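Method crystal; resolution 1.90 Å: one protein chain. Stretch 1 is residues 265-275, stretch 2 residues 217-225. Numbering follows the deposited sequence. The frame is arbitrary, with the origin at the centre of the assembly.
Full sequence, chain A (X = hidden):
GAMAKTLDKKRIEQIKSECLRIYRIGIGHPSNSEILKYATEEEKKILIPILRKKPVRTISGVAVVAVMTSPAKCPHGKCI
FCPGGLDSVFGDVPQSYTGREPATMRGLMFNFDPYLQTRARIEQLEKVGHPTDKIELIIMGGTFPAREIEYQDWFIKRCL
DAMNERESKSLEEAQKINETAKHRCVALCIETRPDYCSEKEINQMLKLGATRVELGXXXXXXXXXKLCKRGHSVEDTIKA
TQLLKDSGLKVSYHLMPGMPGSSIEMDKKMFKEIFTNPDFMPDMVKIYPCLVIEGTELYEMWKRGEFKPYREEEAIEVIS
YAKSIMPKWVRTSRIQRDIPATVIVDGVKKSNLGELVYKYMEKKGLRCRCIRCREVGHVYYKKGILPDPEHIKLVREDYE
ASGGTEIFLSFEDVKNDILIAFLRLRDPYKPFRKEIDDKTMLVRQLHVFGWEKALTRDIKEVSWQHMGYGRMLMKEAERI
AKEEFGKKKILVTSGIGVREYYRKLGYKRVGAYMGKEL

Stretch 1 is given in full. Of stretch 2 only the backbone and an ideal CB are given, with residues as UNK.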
# COMPACT_ATOMS: atom_id res chain seq x y z
N GLU A 265 -1.45 -5.34 -25.74
CA GLU A 265 -2.90 -5.33 -25.61
C GLU A 265 -3.35 -6.20 -24.44
O GLU A 265 -4.29 -5.85 -23.73
CB GLU A 265 -3.55 -5.81 -26.90
CG GLU A 265 -5.07 -5.69 -26.88
CD GLU A 265 -5.55 -4.27 -26.63
OE1 GLU A 265 -4.90 -3.32 -27.13
OE2 GLU A 265 -6.57 -4.09 -25.93
N MET A 266 -2.71 -7.36 -24.24
CA MET A 266 -3.04 -8.19 -23.09
C MET A 266 -2.77 -7.46 -21.78
O MET A 266 -3.56 -7.56 -20.83
CB MET A 266 -2.24 -9.49 -23.16
CG MET A 266 -2.72 -10.57 -22.19
SD MET A 266 -1.97 -12.21 -22.44
CE MET A 266 -2.04 -12.32 -24.20
N ASP A 267 -1.62 -6.78 -21.68
CA ASP A 267 -1.33 -6.01 -20.47
C ASP A 267 -2.36 -4.90 -20.24
O ASP A 267 -2.80 -4.68 -19.11
CB ASP A 267 0.08 -5.42 -20.55
CG ASP A 267 1.17 -6.45 -20.28
OD1 ASP A 267 0.92 -7.52 -19.65
OD2 ASP A 267 2.31 -6.16 -20.65
N LYS A 268 -2.70 -4.15 -21.29
CA LYS A 268 -3.71 -3.10 -21.16
C LYS A 268 -5.03 -3.68 -20.65
O LYS A 268 -5.68 -3.08 -19.78
CB LYS A 268 -3.91 -2.41 -22.50
CG LYS A 268 -2.75 -1.50 -22.90
CD LYS A 268 -3.03 -0.81 -24.22
CE LYS A 268 -1.91 0.17 -24.58
NZ LYS A 268 -2.11 0.79 -25.93
N LYS A 269 -5.45 -4.82 -21.19
CA LYS A 269 -6.70 -5.43 -20.73
C LYS A 269 -6.61 -5.85 -19.28
O LYS A 269 -7.59 -5.72 -18.53
CB LYS A 269 -7.07 -6.62 -21.62
CG LYS A 269 -7.54 -6.19 -23.02
CD LYS A 269 -8.04 -7.37 -23.84
CE LYS A 269 -8.78 -6.91 -25.09
NZ LYS A 269 -10.06 -6.22 -24.77
N MET A 270 -5.44 -6.33 -18.85
CA MET A 270 -5.27 -6.69 -17.45
C MET A 270 -5.54 -5.49 -16.54
O MET A 270 -6.21 -5.60 -15.50
CB MET A 270 -3.86 -7.24 -17.22
CG MET A 270 -3.47 -7.28 -15.75
SD MET A 270 -1.98 -8.28 -15.40
CE MET A 270 -0.68 -7.27 -16.06
N PHE A 271 -4.93 -4.35 -16.85
CA PHE A 271 -5.16 -3.19 -15.99
C PHE A 271 -6.63 -2.76 -15.99
O PHE A 271 -7.17 -2.37 -14.94
CB PHE A 271 -4.24 -2.05 -16.40
CG PHE A 271 -2.80 -2.30 -15.96
CD1 PHE A 271 -2.43 -2.17 -14.64
CD2 PHE A 271 -1.85 -2.68 -16.89
CE1 PHE A 271 -1.13 -2.42 -14.24
CE2 PHE A 271 -0.54 -2.95 -16.50
CZ PHE A 271 -0.18 -2.81 -15.18
N LYS A 272 -7.27 -2.77 -17.16
CA LYS A 272 -8.69 -2.43 -17.19
C LYS A 272 -9.47 -3.38 -16.29
O LYS A 272 -10.34 -2.96 -15.50
CB LYS A 272 -9.21 -2.45 -18.63
CG LYS A 272 -10.67 -2.13 -18.77
CD LYS A 272 -11.07 -1.97 -20.24
CE LYS A 272 -12.59 -1.79 -20.40
NZ LYS A 272 -12.98 -1.65 -21.83
N GLU A 273 -9.16 -4.67 -16.38
CA GLU A 273 -9.90 -5.67 -15.64
C GLU A 273 -9.70 -5.50 -14.15
O GLU A 273 -10.65 -5.64 -13.38
CB GLU A 273 -9.51 -7.08 -16.08
CG GLU A 273 -10.40 -8.15 -15.52
CD GLU A 273 -10.10 -9.52 -16.12
OE1 GLU A 273 -9.51 -9.56 -17.22
OE2 GLU A 273 -10.46 -10.52 -15.48
N ILE A 274 -8.47 -5.18 -13.71
CA ILE A 274 -8.16 -5.06 -12.29
C ILE A 274 -8.95 -3.93 -11.65
O ILE A 274 -9.21 -3.96 -10.43
CB ILE A 274 -6.64 -4.88 -12.12
CG1 ILE A 274 -5.95 -6.25 -12.31
CG2 ILE A 274 -6.31 -4.27 -10.80
CD1 ILE A 274 -4.44 -6.18 -12.45
N PHE A 275 -9.33 -2.91 -12.43
CA PHE A 275 -10.04 -1.76 -11.88
C PHE A 275 -11.54 -1.76 -12.16
O PHE A 275 -12.25 -0.82 -11.71
CB PHE A 275 -9.43 -0.46 -12.43
CG PHE A 275 -7.96 -0.31 -12.11
CD1 PHE A 275 -7.50 -0.59 -10.84
CD2 PHE A 275 -7.06 0.07 -13.09
CE1 PHE A 275 -6.13 -0.50 -10.55
CE2 PHE A 275 -5.73 0.21 -12.79
CZ PHE A 275 -5.27 -0.09 -11.53
N UNK A 217 1.07 -10.61 -7.23
CA UNK A 217 0.14 -11.08 -8.26
C UNK A 217 0.87 -11.35 -9.57
O UNK A 217 0.69 -12.41 -10.19
CB UNK A 217 -0.98 -10.06 -8.48
N UNK A 218 1.68 -10.37 -10.03
CA UNK A 218 2.45 -10.41 -11.27
C UNK A 218 1.53 -10.35 -12.48
O UNK A 218 1.62 -9.39 -13.24
CB UNK A 218 3.31 -11.67 -11.33
N UNK A 219 0.63 -11.33 -12.63
CA UNK A 219 -0.32 -11.40 -13.73
C UNK A 219 -1.64 -11.99 -13.22
O UNK A 219 -1.68 -12.78 -12.28
CB UNK A 219 0.24 -12.23 -14.88
N UNK A 220 -2.73 -11.62 -13.91
CA UNK A 220 -4.03 -12.22 -13.64
C UNK A 220 -4.39 -13.32 -14.64
O UNK A 220 -5.53 -13.83 -14.61
CB UNK A 220 -5.11 -11.14 -13.65
N UNK A 221 -3.45 -13.74 -15.50
CA UNK A 221 -3.73 -14.77 -16.50
C UNK A 221 -3.01 -16.06 -16.13
O UNK A 221 -1.78 -16.08 -16.07
CB UNK A 221 -3.31 -14.30 -17.90
N UNK A 222 -3.77 -17.14 -15.91
CA UNK A 222 -3.15 -18.40 -15.51
C UNK A 222 -2.19 -18.94 -16.56
O UNK A 222 -1.21 -19.61 -16.20
CB UNK A 222 -4.23 -19.44 -15.22
N UNK A 223 -2.43 -18.65 -17.84
CA UNK A 223 -1.50 -19.07 -18.88
C UNK A 223 -0.12 -18.50 -18.62
O UNK A 223 0.89 -19.22 -18.72
CB UNK A 223 -2.00 -18.64 -20.26
N UNK A 224 -0.06 -17.20 -18.32
CA UNK A 224 1.21 -16.52 -18.07
C UNK A 224 1.84 -17.04 -16.78
O UNK A 224 3.05 -17.27 -16.72
CB UNK A 224 1.01 -15.01 -17.99
N UNK A 225 1.04 -17.19 -15.72
CA UNK A 225 1.56 -17.67 -14.45
C UNK A 225 2.16 -19.06 -14.60
O UNK A 225 3.26 -19.33 -14.10
CB UNK A 225 0.46 -17.68 -13.39

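Position 217 lies in a strand with nothing of the helix 265-275 within 5.5 Å of its ideal CB, so many side chains would do; it is Val 217. At 218 the CA-to-CB bond points away from the helix, while phi of 69° puts the backbone in a region that glycine, asparagine or aspartate enter most easily. The residue is Gln 218, whose OE1 is hydrogen-bonded elsewhere in the structure.

Position 219 points sideways, its ideal CB 4.6 Å from Met 270 SD, and its backbone is extended, two residues before the N-cap position. A small residue such as alanine, serine or threonine would suit it. It is Ser 219, and its OG accepts a hydrogen bond from the backbone N of 221 at 3.1 Å.

Position 220 points toward the helix, its ideal CB 4.6 Å from Met 270 SD and 5.1 Å from Ile 274 CG1. That surface is apolar, so valine, leucine, isoleucine or methionine would all be reasonable. Ile 220 fills it: CG1 meets Met 270 CG at 3.8 Å, CG2 meets Ile 274 CD1 at 4.0 Å, and CD1 comes within 3.6 Å of Glu 273 OE1. Its backbone N, 3.7 Å from Met 270 SD, finds no hydrogen-bond partner in the model.

Position 221 also points toward the helix, its ideal CB 5.2 Å from Met 266 SD. Methionine side chains invite a long apolar or aromatic residue, so leucine, methionine, phenylalanine or tyrosine could serve; the N-cap position alone would favour serine, threonine, aspartate or asparagine. It is Tyr 221. Its CE2 packs against Met 266 CG at 3.4 Å and Met 270 CB at 3.9 Å, while Met 266 SD sits obliquely 4.5 Å from the ring centroid. The hydroxyl reaches the helix backbone, where Tyr 221 OH donates to Met 266 O at 3.2 Å.

Position 222 is out of reach and free here; it is Asn 222, hydrogen-bonded elsewhere. Position 223 points toward the helix but stays distant, so a polar or long residue is tolerable. Glu 223 OE2 comes no nearer than 4.7 Å to Met 266 SD. Position 224 also points toward it, and a branched or long apolar chain could reach Met 266; Ile 224 does, CD1 to SD at 4.3 Å. Position 225 is out of reach, so the contact leaves its choice open; it is Leu 225.

Stretch 2 (217-225) VQSIYNEIL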
# COMPACT_ATOMS: atom_id res chain seq x y z
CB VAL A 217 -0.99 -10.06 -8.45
CG1 VAL A 217 -1.92 -10.51 -9.55
CG2 VAL A 217 -1.76 -9.86 -7.13
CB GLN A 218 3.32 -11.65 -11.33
CG GLN A 218 4.08 -11.99 -10.05
CD GLN A 218 4.76 -10.82 -9.41
OE1 GLN A 218 4.88 -9.74 -9.98
NE2 GLN A 218 5.20 -11.02 -8.18
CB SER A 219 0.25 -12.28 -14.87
OG SER A 219 -0.70 -12.46 -15.89
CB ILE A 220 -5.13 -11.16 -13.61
CG1 ILE A 220 -5.31 -10.50 -14.98
CG2 ILE A 220 -4.86 -10.13 -12.54
CD1 ILE A 220 -6.61 -9.66 -15.08
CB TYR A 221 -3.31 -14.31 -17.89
CG TYR A 221 -3.98 -13.04 -18.35
CD1 TYR A 221 -5.35 -12.99 -18.52
CD2 TYR A 221 -3.23 -11.88 -18.61
CE1 TYR A 221 -5.97 -11.81 -18.93
CE2 TYR A 221 -3.84 -10.72 -19.03
CZ TYR A 221 -5.20 -10.69 -19.19
OH TYR A 221 -5.81 -9.53 -19.61
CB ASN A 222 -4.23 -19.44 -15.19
CG ASN A 222 -4.85 -19.20 -13.82
OD1 ASN A 222 -4.27 -18.56 -12.95
ND2 ASN A 222 -6.04 -19.70 -13.63
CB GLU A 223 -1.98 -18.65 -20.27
CG GLU A 223 -1.01 -19.04 -21.38
CD GLU A 223 -0.77 -17.93 -22.42
OE1 GLU A 223 0.18 -18.06 -23.22
OE2 GLU A 223 -1.52 -16.93 -22.44
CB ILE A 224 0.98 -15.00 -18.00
CG1 ILE A 224 0.23 -14.49 -19.24
CG2 ILE A 224 2.29 -14.25 -17.82
CD1 ILE A 224 0.86 -14.82 -20.53
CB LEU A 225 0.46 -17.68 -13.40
CG LEU A 225 -0.17 -16.31 -13.11
CD1 LEU A 225 -1.39 -16.43 -12.21
CD2 LEU A 225 0.88 -15.36 -12.47
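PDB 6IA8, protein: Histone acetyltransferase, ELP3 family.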